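Local coordinates for protein acidocalcisomal pyrophosphatase (Trypanosoma brucei brucei, PDB 5C5V) that probably catalyses the magnesium-dependent hydrolysis of inorganic pyrophosphate to orthophosphate, and carries an EF-hand region alongside its pyrophosphatase domain, at residues L12-F16 with E31-Y35; A240-V246 with K258-H264; I8-L12 with V83-M89. The contacts are given in a common frame with arbitrary orientation. Residue numbers count along the deposited sequence, not the author numbering.

Interaction 1: residues L12-F16 with E31-Y35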
ATOM      1  N   LEU A  12     -40.084   7.456   8.258  1.00 65.10           N
ATOM      2  CA  LEU A  12     -40.826   8.118   9.311  1.00 65.70           C
ATOM      3  C   LEU A  12     -41.122   7.140  10.448  1.00 65.48           C
ATOM      4  O   LEU A  12     -40.996   7.468  11.628  1.00 65.57           O
ATOM      5  CB  LEU A  12     -42.143   8.698   8.746  1.00 66.33           C
ATOM      6  CG  LEU A  12     -43.217   9.350   9.624  1.00 66.44           C
ATOM      7  CD1 LEU A  12     -44.060   8.320  10.326  1.00 66.69           C
ATOM      8  CD2 LEU A  12     -42.608  10.290  10.630  1.00 67.03           C
ATOM      9  N   PHE A  13     -41.553   5.948  10.062  1.00 67.82           N
ATOM     10  CA  PHE A  13     -41.924   4.903  10.999  1.00 67.96           C
ATOM     11  C   PHE A  13     -40.712   4.512  11.861  1.00 67.72           C
ATOM     12  O   PHE A  13     -40.822   4.338  13.076  1.00 67.76           O
ATOM     13  CB  PHE A  13     -42.480   3.704  10.230  1.00 67.62           C
ATOM     14  CG  PHE A  13     -43.057   2.640  11.099  1.00 68.16           C
ATOM     15  CD1 PHE A  13     -42.249   1.676  11.670  1.00 67.74           C
ATOM     16  CD2 PHE A  13     -44.418   2.588  11.331  1.00 68.69           C
ATOM     17  CE1 PHE A  13     -42.791   0.688  12.472  1.00 68.00           C
ATOM     18  CE2 PHE A  13     -44.960   1.606  12.129  1.00 68.78           C
ATOM     19  CZ  PHE A  13     -44.144   0.652  12.697  1.00 68.43           C
ATOM     20  N   SER A  14     -39.556   4.397  11.218  1.00 65.14           N
ATOM     21  CA  SER A  14     -38.336   4.014  11.917  1.00 64.68           C
ATOM     22  C   SER A  14     -37.949   5.043  12.965  1.00 65.26           C
ATOM     23  O   SER A  14     -37.307   4.703  13.951  1.00 65.15           O
ATOM     24  CB  SER A  14     -37.188   3.822  10.936  1.00 63.96           C
ATOM     25  OG  SER A  14     -37.436   2.709  10.107  1.00 63.84           O
ATOM     26  N   ALA A  15     -38.352   6.295  12.776  1.00 63.42           N
ATOM     27  CA  ALA A  15     -38.040   7.307  13.775  1.00 63.91           C
ATOM     28  C   ALA A  15     -38.913   7.136  15.011  1.00 64.45           C
ATOM     29  O   ALA A  15     -38.693   7.789  16.033  1.00 64.86           O
ATOM     30  CB  ALA A  15     -38.192   8.695  13.200  1.00 64.26           C
ATOM     31  N   PHE A  16     -39.901   6.247  14.929  1.00 66.08           N
ATOM     32  CA  PHE A  16     -40.760   5.966  16.078  1.00 66.63           C
ATOM     33  C   PHE A  16     -40.617   4.516  16.524  1.00 66.48           C
ATOM     34  O   PHE A  16     -41.259   4.090  17.472  1.00 66.95           O
ATOM     35  CB  PHE A  16     -42.226   6.284  15.762  1.00 66.89           C
ATOM     36  CG  PHE A  16     -42.493   7.746  15.546  1.00 67.25           C
ATOM     37  CD1 PHE A  16     -42.767   8.577  16.618  1.00 67.69           C
ATOM     38  CD2 PHE A  16     -42.459   8.289  14.274  1.00 67.03           C
ATOM     39  CE1 PHE A  16     -42.990   9.923  16.424  1.00 68.14           C
ATOM     40  CE2 PHE A  16     -42.689   9.630  14.075  1.00 67.40           C
ATOM     41  CZ  PHE A  16     -42.957  10.449  15.153  1.00 68.05           C
ATOM     42  N   GLU A  31     -47.162   9.419  20.113  1.00 76.02           N
ATOM     43  CA  GLU A  31     -46.134  10.329  19.615  1.00 75.96           C
ATOM     44  C   GLU A  31     -46.184  10.574  18.109  1.00 75.25           C
ATOM     45  O   GLU A  31     -45.929  11.682  17.655  1.00 75.38           O
ATOM     46  CB  GLU A  31     -44.745   9.813  19.981  1.00 75.26           C
ATOM     47  CG  GLU A  31     -44.288  10.276  21.350  1.00 75.78           C
ATOM     48  CD  GLU A  31     -43.209   9.386  21.930  1.00 75.87           C
ATOM     49  OE1 GLU A  31     -42.215   9.102  21.228  1.00 75.50           O
ATOM     50  OE2 GLU A  31     -43.360   8.974  23.094  1.00 76.32           O
ATOM     51  N   VAL A  32     -46.482   9.538  17.337  1.00 72.38           N
ATOM     52  CA  VAL A  32     -46.552   9.700  15.898  1.00 72.47           C
ATOM     53  C   VAL A  32     -47.806  10.534  15.552  1.00 73.28           C
ATOM     54  O   VAL A  32     -47.812  11.260  14.558  1.00 73.20           O
ATOM     55  CB  VAL A  32     -46.555   8.340  15.172  1.00 72.12           C
ATOM     56  CG1 VAL A  32     -47.866   7.635  15.370  1.00 72.64           C
ATOM     57  CG2 VAL A  32     -46.290   8.532  13.694  1.00 71.87           C
ATOM     58  N   CYS A  33     -48.836  10.449  16.400  1.00 75.13           N
ATOM     59  CA  CYS A  33     -50.048  11.251  16.244  1.00 75.73           C
ATOM     60  C   CYS A  33     -49.809  12.715  16.611  1.00 76.02           C
ATOM     61  O   CYS A  33     -50.264  13.616  15.915  1.00 76.19           O
ATOM     62  CB  CYS A  33     -51.196  10.694  17.099  1.00 76.01           C
ATOM     63  SG  CYS A  33     -51.907   9.162  16.468  1.00 76.07           S
ATOM     64  N   ARG A  34     -49.100  12.948  17.709  1.00 74.91           N
ATOM     65  CA  ARG A  34     -48.689  14.300  18.065  1.00 75.37           C
ATOM     66  C   ARG A  34     -47.816  14.918  16.961  1.00 75.35           C
ATOM     67  O   ARG A  34     -47.835  16.129  16.756  1.00 75.75           O
ATOM     68  CB  ARG A  34     -47.933  14.294  19.394  1.00 75.60           C
ATOM     69  CG  ARG A  34     -47.589  15.674  19.928  1.00 76.75           C
ATOM     70  N   TYR A  35     -47.056  14.092  16.245  1.00 70.93           N
ATOM     71  CA  TYR A  35     -46.194  14.600  15.187  1.00 70.57           C
ATOM     72  C   TYR A  35     -46.966  14.862  13.884  1.00 70.71           C
ATOM     73  O   TYR A  35     -46.883  15.951  13.318  1.00 71.08           O
ATOM     74  CB  TYR A  35     -45.033  13.635  14.922  1.00 69.92           C
ATOM     75  CG  TYR A  35     -44.242  13.947  13.670  1.00 69.41           C
ATOM     76  CD1 TYR A  35     -43.419  15.066  13.604  1.00 69.72           C
ATOM     77  CD2 TYR A  35     -44.299  13.114  12.565  1.00 68.83           C
ATOM     78  CE1 TYR A  35     -42.693  15.359  12.463  1.00 69.49           C
ATOM     79  CE2 TYR A  35     -43.573  13.394  11.426  1.00 68.86           C
ATOM     80  CZ  TYR A  35     -42.772  14.516  11.380  1.00 69.16           C
ATOM     81  OH  TYR A  35     -42.052  14.792  10.237  1.00 69.11           O
TER
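A buried apolar contact, without a hydrogen bond between the segments, joins the end of helix 3-14 to the C-terminal half of helix 26-36 near the N-terminus of the chain. F16 makes the largest single contribution. F16 N bonds to F13 O (2.8 Å), and the ring reaches across to V32, whose CB lies 3.9 Å from the ring centroid, almost on the ring normal: a CH-pi contact over the face. Helix, loop with the short strand 23-24, then helix is the EF-hand layout, so these residues bring the entering and exiting helices together, with L24 of that strand also touching F16. One turn back, L12 CD1 lies 4.0 Å from V32 CG2, and L12 CD2 lies 3.3 Å from Y35 CE2. The F16 and Y35 rings pack obliquely, centroids 5.9 Å apart, and F16 CZ lies 3.8 Å from Y35 CB. The polar end of Y35 is satisfied elsewhere, its OH bonding to D86 on helix 73-87, while E31 at the margin pairs with K28.

Interaction 2: residues A240-V246 with K258-H264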
ATOM      1  N   ALA A 240     -14.275   5.474 -10.102  1.00 53.33           N
ATOM      2  CA  ALA A 240     -13.718   6.795  -9.902  1.00 53.72           C
ATOM      3  C   ALA A 240     -12.213   6.769 -10.078  1.00 53.29           C
ATOM      4  O   ALA A 240     -11.520   5.920  -9.504  1.00 52.85           O
ATOM      5  CB  ALA A 240     -14.092   7.319  -8.516  1.00 54.40           C
ATOM      6  N   VAL A 241     -11.702   7.683 -10.892  1.00 53.37           N
ATOM      7  CA  VAL A 241     -10.268   7.726 -11.131  1.00 52.81           C
ATOM      8  C   VAL A 241      -9.714   9.122 -10.945  1.00 53.33           C
ATOM      9  O   VAL A 241     -10.443  10.117 -10.959  1.00 54.06           O
ATOM     10  CB  VAL A 241      -9.885   7.240 -12.553  1.00 52.31           C
ATOM     11  CG1 VAL A 241     -10.417   5.843 -12.812  1.00 52.04           C
ATOM     12  CG2 VAL A 241     -10.342   8.232 -13.614  1.00 52.60           C
ATOM     13  N   LYS A 242      -8.405   9.166 -10.763  1.00 55.22           N
ATOM     14  CA  LYS A 242      -7.639  10.392 -10.640  1.00 55.48           C
ATOM     15  C   LYS A 242      -6.785  10.575 -11.883  1.00 54.69           C
ATOM     16  O   LYS A 242      -6.029   9.689 -12.249  1.00 54.06           O
ATOM     17  CB  LYS A 242      -6.760  10.349  -9.390  1.00 55.72           C
ATOM     18  CG  LYS A 242      -5.809  11.514  -9.278  1.00 56.31           C
ATOM     19  CD  LYS A 242      -5.365  11.733  -7.845  1.00 57.09           C
ATOM     20  CE  LYS A 242      -4.070  11.031  -7.544  1.00 56.65           C
ATOM     21  NZ  LYS A 242      -3.596  11.445  -6.180  1.00 58.03           N
ATOM     22  N   VAL A 243      -6.909  11.725 -12.526  1.00 53.29           N
ATOM     23  CA  VAL A 243      -6.169  12.023 -13.743  1.00 52.68           C
ATOM     24  C   VAL A 243      -4.737  12.475 -13.429  1.00 52.74           C
ATOM     25  O   VAL A 243      -4.536  13.341 -12.579  1.00 53.49           O
ATOM     26  CB  VAL A 243      -6.894  13.114 -14.552  1.00 53.51           C
ATOM     27  CG1 VAL A 243      -5.951  13.782 -15.547  1.00 53.24           C
ATOM     28  CG2 VAL A 243      -8.136  12.537 -15.223  1.00 53.35           C
ATOM     29  N   LEU A 244      -3.754  11.888 -14.115  1.00 53.72           N
ATOM     30  CA  LEU A 244      -2.341  12.169 -13.856  1.00 53.41           C
ATOM     31  C   LEU A 244      -1.673  12.916 -15.003  1.00 53.38           C
ATOM     32  O   LEU A 244      -0.757  13.695 -14.786  1.00 53.55           O
ATOM     33  CB  LEU A 244      -1.571  10.871 -13.581  1.00 52.77           C
ATOM     34  CG  LEU A 244      -2.065  10.091 -12.371  1.00 52.91           C
ATOM     35  CD1 LEU A 244      -1.383   8.750 -12.303  1.00 52.21           C
ATOM     36  CD2 LEU A 244      -1.843  10.898 -11.089  1.00 53.63           C
ATOM     37  N   GLY A 245      -2.104  12.666 -16.230  1.00 51.70           N
ATOM     38  CA  GLY A 245      -1.446  13.280 -17.367  1.00 51.52           C
ATOM     39  C   GLY A 245      -2.055  12.810 -18.662  1.00 51.71           C
ATOM     40  O   GLY A 245      -3.017  12.051 -18.653  1.00 51.84           O
ATOM     41  N   VAL A 246      -1.500  13.241 -19.786  1.00 51.32           N
ATOM     42  CA  VAL A 246      -2.101  12.860 -21.057  1.00 51.54           C
ATOM     43  C   VAL A 246      -1.082  12.795 -22.185  1.00 51.46           C
ATOM     44  O   VAL A 246      -0.149  13.592 -22.246  1.00 51.64           O
ATOM     45  CB  VAL A 246      -3.258  13.843 -21.449  1.00 51.91           C
ATOM     46  CG1 VAL A 246      -2.736  15.253 -21.594  1.00 52.26           C
ATOM     47  CG2 VAL A 246      -3.922  13.402 -22.727  1.00 52.35           C
ATOM     48  N   LYS A 258      -4.670  10.427 -25.134  1.00 51.92           N
ATOM     49  CA  LYS A 258      -4.726   9.264 -24.257  1.00 51.57           C
ATOM     50  C   LYS A 258      -4.430   9.704 -22.839  1.00 51.01           C
ATOM     51  O   LYS A 258      -3.276   9.967 -22.491  1.00 50.37           O
ATOM     52  CB  LYS A 258      -3.738   8.190 -24.716  1.00 51.49           C
ATOM     53  CG  LYS A 258      -4.059   7.583 -26.078  1.00 52.36           C
ATOM     54  CD  LYS A 258      -5.207   6.595 -25.992  1.00 52.93           C
ATOM     55  CE  LYS A 258      -5.511   5.991 -27.352  1.00 53.95           C
ATOM     56  NZ  LYS A 258      -6.086   6.996 -28.282  1.00 54.30           N
ATOM     57  N   VAL A 259      -5.477   9.814 -22.030  1.00 50.99           N
ATOM     58  CA  VAL A 259      -5.312  10.281 -20.663  1.00 50.59           C
ATOM     59  C   VAL A 259      -4.810   9.150 -19.773  1.00 50.10           C
ATOM     60  O   VAL A 259      -5.348   8.041 -19.797  1.00 50.23           O
ATOM     61  CB  VAL A 259      -6.627  10.857 -20.086  1.00 51.25           C
ATOM     62  CG1 VAL A 259      -6.450  11.225 -18.613  1.00 50.98           C
ATOM     63  CG2 VAL A 259      -7.077  12.071 -20.883  1.00 51.77           C
ATOM     64  N   VAL A 260      -3.767   9.441 -19.001  1.00 50.58           N
ATOM     65  CA  VAL A 260      -3.241   8.498 -18.028  1.00 50.08           C
ATOM     66  C   VAL A 260      -3.912   8.791 -16.705  1.00 50.36           C
ATOM     67  O   VAL A 260      -3.892   9.930 -16.232  1.00 50.50           O
ATOM     68  CB  VAL A 260      -1.694   8.606 -17.862  1.00 49.86           C
ATOM     69  CG1 VAL A 260      -1.207   7.631 -16.781  1.00 49.29           C
ATOM     70  CG2 VAL A 260      -0.977   8.329 -19.181  1.00 49.71           C
ATOM     71  N   CYS A 261      -4.513   7.771 -16.106  1.00 50.70           N
ATOM     72  CA  CYS A 261      -5.220   7.978 -14.847  1.00 51.03           C
ATOM     73  C   CYS A 261      -5.053   6.771 -13.958  1.00 50.81           C
ATOM     74  O   CYS A 261      -4.587   5.718 -14.407  1.00 50.46           O
ATOM     75  CB  CYS A 261      -6.710   8.253 -15.098  1.00 51.50           C
ATOM     76  SG  CYS A 261      -7.577   6.852 -15.856  1.00 51.76           S
ATOM     77  N   ILE A 262      -5.439   6.911 -12.698  1.00 52.93           N
ATOM     78  CA  ILE A 262      -5.388   5.768 -11.798  1.00 52.79           C
ATOM     79  C   ILE A 262      -6.586   5.734 -10.868  1.00 53.32           C
ATOM     80  O   ILE A 262      -7.024   6.760 -10.358  1.00 53.76           O
ATOM     81  CB  ILE A 262      -4.096   5.749 -10.952  1.00 52.68           C
ATOM     82  CG1 ILE A 262      -4.043   4.464 -10.119  1.00 52.43           C
ATOM     83  CG2 ILE A 262      -3.993   6.985 -10.070  1.00 53.11           C
ATOM     84  CD1 ILE A 262      -2.727   4.248  -9.435  1.00 52.42           C
ATOM     85  N   SER A 263      -7.099   4.528 -10.662  1.00 54.10           N
ATOM     86  CA  SER A 263      -8.228   4.288  -9.784  1.00 54.62           C
ATOM     87  C   SER A 263      -8.028   4.846  -8.382  1.00 54.97           C
ATOM     88  O   SER A 263      -6.996   4.627  -7.752  1.00 55.10           O
ATOM     89  CB  SER A 263      -8.498   2.783  -9.693  1.00 54.35           C
ATOM     90  OG  SER A 263      -9.374   2.508  -8.613  1.00 55.04           O
ATOM     91  N   HIS A 264      -9.032   5.542  -7.878  1.00 54.25           N
ATOM     92  CA  HIS A 264      -8.989   6.049  -6.520  1.00 55.19           C
ATOM     93  C   HIS A 264      -9.004   4.910  -5.507  1.00 55.26           C
ATOM     94  O   HIS A 264      -8.847   5.145  -4.322  1.00 56.07           O
ATOM     95  CB  HIS A 264     -10.169   6.996  -6.264  1.00 56.18           C
ATOM     96  CG  HIS A 264      -9.901   8.417  -6.646  1.00 56.81           C
ATOM     97  ND1 HIS A 264      -9.177   9.280  -5.849  1.00 57.52           N
ATOM     98  CD2 HIS A 264     -10.251   9.127  -7.744  1.00 56.67           C
ATOM     99  CE1 HIS A 264      -9.104  10.462  -6.436  1.00 57.83           C
ATOM    100  NE2 HIS A 264      -9.745  10.395  -7.588  1.00 57.38           N
TER
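Strands 238-251 and 254-263 form an antiparallel beta hairpin in the mixed sheet of the pyrophosphatase domain, and a classic beta bulge interrupts its ladder. L244 N and G245 N both donate to V260 O, at 2.9 and 3.3 Å, and V260 N returns a bond to G245 O (2.7 Å). The extra residue, L244, has a psi of -32°, unlike its extended neighbours, and shifts the register by one. Before the bulge, K242 and I262 make a reciprocal pair, K242 N to I262 O 2.8 Å and I262 N to K242 O 2.9 Å. V243, V246, V259 and C261 share one face; there V246 CG2 meets V259 CG2 at 3.9 Å, and V243 CG2 meets V259 CG1 at 4.0 Å. Helix 316-336 packs against V243 and V246 through A319. L244, set sideways at the bulge, brings CD1 to 3.9 Å from I262 CG2. The hairpin also reaches the active site: K258 NZ bonds to D224, a magnesium ligand, and the K258 side chain is about 4 Å from both a magnesium ion and the bound imidodiphosphate. At the far end, H264 N closes the ladder on A240 O at 3.0 Å, and H264 CD2 rests 3.2 Å from V241 C.

Interaction 3: residues I8-L12 with V83-M89; sequences IMSRL and VSADFSM
Build I8-L12 as regular helix and set V83-F87, the last turn of a second helix, across it: the short axes approach to 9.7 Å, with 71° between their N-to-C directions. The nearest CA pair is I8 and S88, 5.6 Å apart; S88 leaves the helix (phi/psi -85/155), its OG making a very short 2.4 Å hydrogen bond to S84 O. I8 (chi1 m, chi2 t) touches V83 (CG2 to CG1, 3.8 Å), F87 (CG2 to CB, 4.0 Å) and S88 (CD1 to CB, 3.7 Å). M9 directs its CA-to-CB bond away, but chi1 m and chi2 m bring SD to 4.0 Å from V83 CG1 (chi3 also m). R11 (m, t, m) donates from NE and NH2 to F87 O, each at 3.0 Å; M89 CE lies over one guanidinium face, 3.1 Å from R11 NH1, which pairs with E119. L12 places CA 3.7 Å from the F87 ring centroid, a CH-pi contact over the face, while its CD2 (chi1 t, chi2 m) meets F87 CE2 at 3.4 Å. F87, ending the helix, has phi/psi -125/0, chi1 m and chi2 -81°. The arrangement is a flanking helix, here 73-87, packed across the entering helix of an EF-hand.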
ATOM      1  N   ILE A   8     -40.685   7.103   2.204  1.00 66.89           N
ATOM      2  CA  ILE A   8     -40.721   8.242   3.106  1.00 67.12           C
ATOM      3  C   ILE A   8     -41.413   7.869   4.416  1.00 67.28           C
ATOM      4  O   ILE A   8     -40.912   8.172   5.495  1.00 67.07           O
ATOM      5  CB  ILE A   8     -41.443   9.448   2.461  1.00 67.81           C
ATOM      6  CG1 ILE A   8     -40.603  10.002   1.305  1.00 67.93           C
ATOM      7  CG2 ILE A   8     -41.729  10.519   3.493  1.00 67.99           C
ATOM      8  CD1 ILE A   8     -41.212  11.170   0.592  1.00 68.49           C
ATOM      9  N   MET A   9     -42.552   7.187   4.318  1.00 68.10           N
ATOM     10  CA  MET A   9     -43.317   6.821   5.505  1.00 68.26           C
ATOM     11  C   MET A   9     -42.623   5.715   6.280  1.00 67.63           C
ATOM     12  O   MET A   9     -42.776   5.601   7.489  1.00 67.59           O
ATOM     13  CB  MET A   9     -44.736   6.375   5.124  1.00 68.57           C
ATOM     14  CG  MET A   9     -45.573   7.463   4.498  1.00 69.29           C
ATOM     15  SD  MET A   9     -45.750   8.924   5.531  1.00 70.16           S
ATOM     16  CE  MET A   9     -46.874   8.352   6.797  1.00 70.40           C
ATOM     17  N   SER A  10     -41.867   4.894   5.563  1.00 68.37           N
ATOM     18  CA  SER A  10     -41.082   3.837   6.186  1.00 67.96           C
ATOM     19  C   SER A  10     -39.934   4.401   7.033  1.00 67.53           C
ATOM     20  O   SER A  10     -39.652   3.895   8.114  1.00 67.44           O
ATOM     21  CB  SER A  10     -40.553   2.891   5.123  1.00 67.43           C
ATOM     22  OG  SER A  10     -39.978   1.763   5.738  1.00 67.44           O
ATOM     23  N   ARG A  11     -39.274   5.446   6.544  1.00 66.46           N
ATOM     24  CA  ARG A  11     -38.251   6.132   7.334  1.00 66.54           C
ATOM     25  C   ARG A  11     -38.897   6.907   8.494  1.00 67.11           C
ATOM     26  O   ARG A  11     -38.338   6.980   9.592  1.00 67.07           O
ATOM     27  CB  ARG A  11     -37.422   7.070   6.461  1.00 66.50           C
ATOM     28  CG  ARG A  11     -36.501   6.340   5.491  1.00 66.07           C
ATOM     29  CD  ARG A  11     -35.545   7.291   4.791  1.00 66.04           C
ATOM     30  NE  ARG A  11     -36.251   8.223   3.925  1.00 66.62           N
ATOM     31  CZ  ARG A  11     -36.511   7.991   2.642  1.00 66.98           C
ATOM     32  NH1 ARG A  11     -36.100   6.862   2.076  1.00 66.50           N
ATOM     33  NH2 ARG A  11     -37.168   8.893   1.920  1.00 67.38           N
ATOM     34  N   LEU A  12     -40.084   7.456   8.258  1.00 65.10           N
ATOM     35  CA  LEU A  12     -40.826   8.118   9.311  1.00 65.70           C
ATOM     36  C   LEU A  12     -41.122   7.140  10.448  1.00 65.48           C
ATOM     37  O   LEU A  12     -40.996   7.468  11.628  1.00 65.57           O
ATOM     38  CB  LEU A  12     -42.143   8.698   8.746  1.00 66.33           C
ATOM     39  CG  LEU A  12     -43.217   9.350   9.624  1.00 66.44           C
ATOM     40  CD1 LEU A  12     -44.060   8.320  10.326  1.00 66.69           C
ATOM     41  CD2 LEU A  12     -42.608  10.290  10.630  1.00 67.03           C
ATOM     42  N   VAL A  83     -44.066  16.039   6.730  1.00 70.66           N
ATOM     43  CA  VAL A  83     -43.427  14.733   6.651  1.00 69.94           C
ATOM     44  C   VAL A  83     -42.386  14.710   5.546  1.00 69.85           C
ATOM     45  O   VAL A  83     -41.247  14.264   5.751  1.00 69.27           O
ATOM     46  CB  VAL A  83     -44.451  13.615   6.382  1.00 69.94           C
ATOM     47  CG1 VAL A  83     -43.743  12.302   6.137  1.00 69.02           C
ATOM     48  CG2 VAL A  83     -45.431  13.497   7.535  1.00 70.14           C
ATOM     49  N   SER A  84     -42.774  15.217   4.379  1.00 69.30           N
ATOM     50  CA  SER A  84     -41.903  15.198   3.213  1.00 68.95           C
ATOM     51  C   SER A  84     -40.644  16.019   3.439  1.00 68.77           C
ATOM     52  O   SER A  84     -39.563  15.626   3.028  1.00 68.62           O
ATOM     53  CB  SER A  84     -42.653  15.717   1.981  1.00 69.81           C
ATOM     54  OG  SER A  84     -41.950  15.388   0.795  1.00 69.71           O
ATOM     55  N   ALA A  85     -40.784  17.156   4.107  1.00 67.28           N
ATOM     56  CA  ALA A  85     -39.636  18.010   4.396  1.00 67.39           C
ATOM     57  C   ALA A  85     -38.631  17.316   5.329  1.00 67.20           C
ATOM     58  O   ALA A  85     -37.415  17.459   5.176  1.00 67.25           O
ATOM     59  CB  ALA A  85     -40.101  19.319   5.010  1.00 67.83           C
ATOM     60  N   ASP A  86     -39.153  16.571   6.298  1.00 66.22           N
ATOM     61  CA  ASP A  86     -38.328  15.952   7.317  1.00 65.99           C
ATOM     62  C   ASP A  86     -37.747  14.604   6.884  1.00 65.01           C
ATOM     63  O   ASP A  86     -36.656  14.245   7.297  1.00 64.99           O
ATOM     64  CB  ASP A  86     -39.137  15.776   8.603  1.00 65.91           C
ATOM     65  CG  ASP A  86     -39.348  17.076   9.332  1.00 66.67           C
ATOM     66  OD1 ASP A  86     -38.516  17.990   9.145  1.00 66.96           O
ATOM     67  OD2 ASP A  86     -40.325  17.184  10.104  1.00 67.03           O
ATOM     68  N   PHE A  87     -38.463  13.872   6.039  1.00 65.84           N
ATOM     69  CA  PHE A  87     -38.113  12.486   5.787  1.00 65.23           C
ATOM     70  C   PHE A  87     -37.894  12.113   4.328  1.00 65.14           C
ATOM     71  O   PHE A  87     -37.586  10.963   4.026  1.00 64.70           O
ATOM     72  CB  PHE A  87     -39.181  11.572   6.390  1.00 65.06           C
ATOM     73  CG  PHE A  87     -39.099  11.467   7.883  1.00 65.26           C
ATOM     74  CD1 PHE A  87     -38.174  10.612   8.477  1.00 64.55           C
ATOM     75  CD2 PHE A  87     -39.928  12.226   8.697  1.00 65.70           C
ATOM     76  CE1 PHE A  87     -38.079  10.518   9.847  1.00 64.62           C
ATOM     77  CE2 PHE A  87     -39.844  12.134  10.072  1.00 65.78           C
ATOM     78  CZ  PHE A  87     -38.913  11.279  10.651  1.00 65.42           C
ATOM     79  N   SER A  88     -38.032  13.066   3.417  1.00 67.59           N
ATOM     80  CA  SER A  88     -37.686  12.788   2.025  1.00 67.61           C
ATOM     81  C   SER A  88     -36.190  13.009   1.831  1.00 67.51           C
ATOM     82  O   SER A  88     -35.568  13.778   2.560  1.00 67.45           O
ATOM     83  CB  SER A  88     -38.488  13.662   1.058  1.00 67.99           C
ATOM     84  OG  SER A  88     -38.115  15.018   1.187  1.00 68.52           O
ATOM     85  N   MET A  89     -35.611  12.339   0.845  1.00 71.46           N
ATOM     86  CA  MET A  89     -34.193  12.492   0.583  1.00 71.33           C
ATOM     87  C   MET A  89     -33.887  13.826  -0.093  1.00 71.73           C
ATOM     88  O   MET A  89     -34.704  14.351  -0.848  1.00 72.30           O
ATOM     89  CB  MET A  89     -33.696  11.336  -0.282  1.00 70.67           C
ATOM     90  CG  MET A  89     -33.818   9.971   0.380  1.00 70.28           C
ATOM     91  SD  MET A  89     -32.741   9.779   1.833  1.00 70.61           S
ATOM     92  CE  MET A  89     -33.316   8.197   2.460  1.00 69.89           C
TER

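Overall arrangement
Interactions 1 and 3 are neighbours, with centres 11 Å apart, and share L12. Helix 3-14 thus meets both helix 26-36 and helix 73-87, L12 touching each, and those two helices also join directly, Y35 OH lying 3.0 Å from D86 OD2 in a probable hydrogen bond. Both contacts touch a second subunit: its H331 meets the ring of F87 and packs on A15. Interaction 2 belongs to the pyrophosphatase domain, on the opposite side of the chain's centre, 48 Å from interaction 1 and 39 Å from interaction 3 between centres. Of the three, it is the one beside the magnesium and imidodiphosphate site; the other two lie in the EF-hand region, away from it.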